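Local coordinates for nitroreductase family protein (Sphingopyxis sp., PDB 7DP1) that reduces nitro groups of dinitroaniline herbicides, with bound flavin mononucleotide as cofactor and NADPH as electron donor, at the interface of chains A and B. Coordinates in Å, arbitrary orientation; residue numbers count along the deposited sequence, not the author numbering. Chains: chain A/B, Nitroreductase family protein.

Contact 1: the interface of chains A and B. Residues chain A 44-45, 156, 160; chain B 18, 159, 162.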
# COMPACT_ATOMS: atom_id res chain seq x y z
N ALA A 44 6.32 -7.20 4.82
CA ALA A 44 5.79 -6.56 3.62
C ALA A 44 6.91 -6.34 2.62
O ALA A 44 8.07 -6.12 3.01
CB ALA A 44 5.10 -5.21 3.96
N PRO A 45 6.58 -6.44 1.32
CA PRO A 45 7.62 -6.19 0.32
C PRO A 45 7.82 -4.71 0.11
O PRO A 45 6.99 -3.88 0.52
CB PRO A 45 7.06 -6.86 -0.94
CG PRO A 45 5.59 -6.62 -0.81
CD PRO A 45 5.27 -6.70 0.70
N MET A 156 1.72 -0.78 1.34
CA MET A 156 1.86 -2.23 1.45
C MET A 156 2.05 -2.59 2.91
O MET A 156 1.40 -3.51 3.42
CB MET A 156 3.02 -2.73 0.60
CG MET A 156 2.75 -2.60 -0.91
SD MET A 156 4.25 -3.00 -1.83
CE MET A 156 3.88 -2.08 -3.34
N SER A 160 -0.65 -4.32 5.65
CA SER A 160 -0.23 -5.48 6.44
C SER A 160 -0.62 -5.29 7.91
O SER A 160 -1.21 -6.20 8.54
CB SER A 160 1.27 -5.71 6.32
OG SER A 160 1.59 -5.99 4.96
N ARG B 18 4.51 -15.19 1.89
CA ARG B 18 4.59 -14.41 0.65
C ARG B 18 6.02 -13.94 0.43
O ARG B 18 6.63 -13.32 1.32
CB ARG B 18 3.68 -13.17 0.67
CG ARG B 18 3.74 -12.34 -0.64
CD ARG B 18 3.85 -10.79 -0.39
NE ARG B 18 5.05 -10.46 0.38
CZ ARG B 18 6.27 -10.32 -0.14
NH1 ARG B 18 6.48 -10.49 -1.45
NH2 ARG B 18 7.30 -10.02 0.66
N GLN B 159 -0.62 -5.19 -2.14
CA GLN B 159 -0.29 -6.13 -1.08
C GLN B 159 -1.50 -7.01 -0.73
O GLN B 159 -1.36 -8.19 -0.42
CB GLN B 159 0.24 -5.37 0.16
CG GLN B 159 0.38 -6.21 1.42
CD GLN B 159 1.55 -7.21 1.36
OE1 GLN B 159 2.00 -7.61 0.28
NE2 GLN B 159 2.04 -7.61 2.54
N MET B 162 -1.35 -9.68 -3.42
CA MET B 162 -0.23 -10.55 -3.20
C MET B 162 -0.48 -11.55 -2.08
O MET B 162 -0.11 -12.71 -2.20
CB MET B 162 1.04 -9.72 -2.91
CG MET B 162 1.59 -9.06 -4.17
SD MET B 162 3.18 -8.24 -3.95
CE MET B 162 2.69 -6.68 -3.24
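A:Pro45 packs its ring against the side chains of B:Arg18, B:Gln159 and B:Met162, each lying obliquely across it. CB of the proline sits over one face of the B:Arg18 guanidinium, toward its rim, 3.6 Å from CZ. The arginine chain, bent at chi2 and chi3, brings its guanidinium alongside the proline ring. CG of A:Pro45 meets the methyl CE of B:Met162 at 3.8 Å. The proline CD faces B:Gln159, with the amide oxygen OE1 3.4 Å away, so the ring is contacted by all three residues, the arginine reaching along CB, CG and CD.

B:Gln159 has CG anti to its backbone N (chi1 169°) and then bends at chi2, which carries the amide between A:Pro45 and the helix 148-167 of chain A. Its CB packs on A:Met156 with 3.8 Å to CA, and its CG passes 3.5 Å from the backbone carbonyl O of the same residue. At the end of the chain NE2 donates a hydrogen bond to the hydroxyl OG of A:Ser160, 2.9 Å long and bent to 152° at the hydrogen; the oxygen is tilted out of the amide plane. OG in turn donates to O of A:Met156 at 2.9 Å, one turn back in its own helix. The serine hydroxyl thus relays a short chain from glutamine amide to helix carbonyl, which helps to fix the rotation of the amide and leaves its oxygen turned toward the proline ring.

A:Pro45 and A:Met156 line one part of the FMN pocket, and B:Arg18 lines another. Direct packing of A:Pro45 on B:Arg18, with B:Gln159 bridging to A:Met156 and A:Ser160, therefore links the subunits beside the cofactor, as expected for nitroreductases, whose dimers bind flavin at the subunit boundary, and probably helps to shape that pocket.

Contact 2: the interface of chains A and B. Residues chain A 35, 38, 55, 57, 157; chain B 222, 226, 228.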
# COMPACT_ATOMS: atom_id res chain seq x y z
N ALA A 35 3.72 -5.03 19.32
CA ALA A 35 5.09 -5.35 18.94
C ALA A 35 5.10 -6.59 18.07
O ALA A 35 5.81 -6.62 17.09
CB ALA A 35 5.97 -5.57 20.14
N PHE A 38 3.90 -5.78 14.51
CA PHE A 38 4.89 -5.08 13.71
C PHE A 38 6.05 -5.95 13.16
O PHE A 38 6.50 -5.69 12.04
CB PHE A 38 5.45 -3.92 14.55
CG PHE A 38 4.44 -2.82 14.83
CD1 PHE A 38 3.42 -2.52 13.94
CD2 PHE A 38 4.53 -2.09 16.00
CE1 PHE A 38 2.51 -1.48 14.21
CE2 PHE A 38 3.64 -1.05 16.29
CZ PHE A 38 2.63 -0.74 15.41
N ALA A 55 7.55 4.47 11.82
CA ALA A 55 6.34 4.76 12.58
C ALA A 55 6.64 5.22 13.98
O ALA A 55 7.50 4.67 14.65
CB ALA A 55 5.43 3.55 12.61
N VAL A 57 4.61 5.37 17.37
CA VAL A 57 3.40 4.92 18.04
C VAL A 57 3.23 5.63 19.36
O VAL A 57 4.09 5.52 20.25
CB VAL A 57 3.44 3.41 18.29
CG1 VAL A 57 2.17 2.94 18.95
CG2 VAL A 57 3.67 2.68 16.94
N TRP A 157 2.93 -1.87 3.57
CA TRP A 157 3.16 -2.09 5.02
C TRP A 157 1.93 -1.80 5.85
O TRP A 157 1.51 -2.60 6.69
CB TRP A 157 4.31 -1.24 5.52
CG TRP A 157 4.58 -1.40 6.99
CD1 TRP A 157 5.28 -2.40 7.58
CD2 TRP A 157 4.18 -0.51 8.06
NE1 TRP A 157 5.36 -2.20 8.94
CE2 TRP A 157 4.69 -1.05 9.27
CE3 TRP A 157 3.43 0.67 8.11
CZ2 TRP A 157 4.48 -0.44 10.53
CZ3 TRP A 157 3.22 1.28 9.37
CH2 TRP A 157 3.74 0.71 10.56
N LEU B 222 13.06 -4.06 14.34
CA LEU B 222 12.04 -3.07 14.67
C LEU B 222 12.65 -1.80 15.31
O LEU B 222 12.03 -0.73 15.30
CB LEU B 222 11.01 -3.68 15.61
CG LEU B 222 9.96 -4.54 14.92
CD1 LEU B 222 8.78 -4.79 15.87
CD2 LEU B 222 9.52 -3.98 13.56
N ILE B 226 10.19 1.28 14.52
CA ILE B 226 9.14 1.74 15.41
C ILE B 226 9.69 2.51 16.61
O ILE B 226 10.62 2.06 17.29
CB ILE B 226 8.28 0.58 15.94
CG1 ILE B 226 7.87 -0.36 14.79
CG2 ILE B 226 7.05 1.13 16.65
CD1 ILE B 226 6.87 0.22 13.81
N TRP B 228 8.28 4.11 20.23
CA TRP B 228 7.17 4.07 21.16
C TRP B 228 7.15 5.29 22.09
O TRP B 228 8.18 5.69 22.61
CB TRP B 228 7.23 2.78 22.00
CG TRP B 228 7.39 1.54 21.16
CD1 TRP B 228 8.55 1.07 20.61
CD2 TRP B 228 6.37 0.61 20.78
NE1 TRP B 228 8.31 -0.08 19.90
CE2 TRP B 228 6.98 -0.39 20.00
CE3 TRP B 228 4.99 0.53 21.02
CZ2 TRP B 228 6.27 -1.46 19.47
CZ3 TRP B 228 4.29 -0.53 20.50
CH2 TRP B 228 4.92 -1.51 19.72
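B:Ile226 and A:Phe38 meet where the C-terminal strand of one nitroreductase-family subunit is added to the sheet of the other, an exchange typical of these dimers. Strand 226-229 of chain B runs parallel to strand 54-59 of chain A, with bridges pairing A:Ala55 with B:Ile226 and A:Val57 with B:Trp228.

The aromatic side chain of A:Phe38, on helix 31-41, reaches into the angle between that strand and the 3-10 helix 222-224. Its CB lies against CD1 of B:Leu222 at 3.7 Å; the other leucine methyl, CD2, turns toward the backbone carbonyl of A:Phe38. With CG beside the backbone N (chi1 -67°), the ring stands up from the helix toward the incoming strand. CG and CD2 face CD1 of B:Ile226, both about 4.0 Å away; this methyl rests on one face of the ring, displaced toward its rim, the two side chains crossing at about a right angle. At the edge, rather than over this face, CD2 and CE2 meet the six-membered part of B:Trp228, with CE2 3.7 Å from CH2. The indole CZ2 comes in there in the plane of the phenyl ring, and the two side chains point opposite ways as they pass.

Beyond the phenyl ring, the isoleucine branches spread over chain A. CG2 meets CG2 of A:Val57 at 3.7 Å, and also lies over one face of its own chain's B:Trp228 indole. CD1 reaches CB of A:Ala55 at 3.8 Å, with CZ2 of A:Trp157 slightly farther off. On the helix side, CH2 of B:Trp228 packs 3.9 Å from CA of A:Ala35.

The C-alpha centres of contact 1 and contact 2 lie about 16 Å apart, on one continuous dimer interface. Helix 148-167 of chain A takes part in both, through A:Met156 and A:Ser160 in contact 1, while the neighbouring A:Trp157 touches contact 2 lightly. Contact 1 joins the paired helices close to the flavin, whereas contact 2 appears to lie farther out along the fold and rests on the C-terminal segment of chain B reaching over chain A. Two-fold symmetry repeats each with the chains exchanged, so the subunits hold one another reciprocally, through helix packing and through their C-terminal segments.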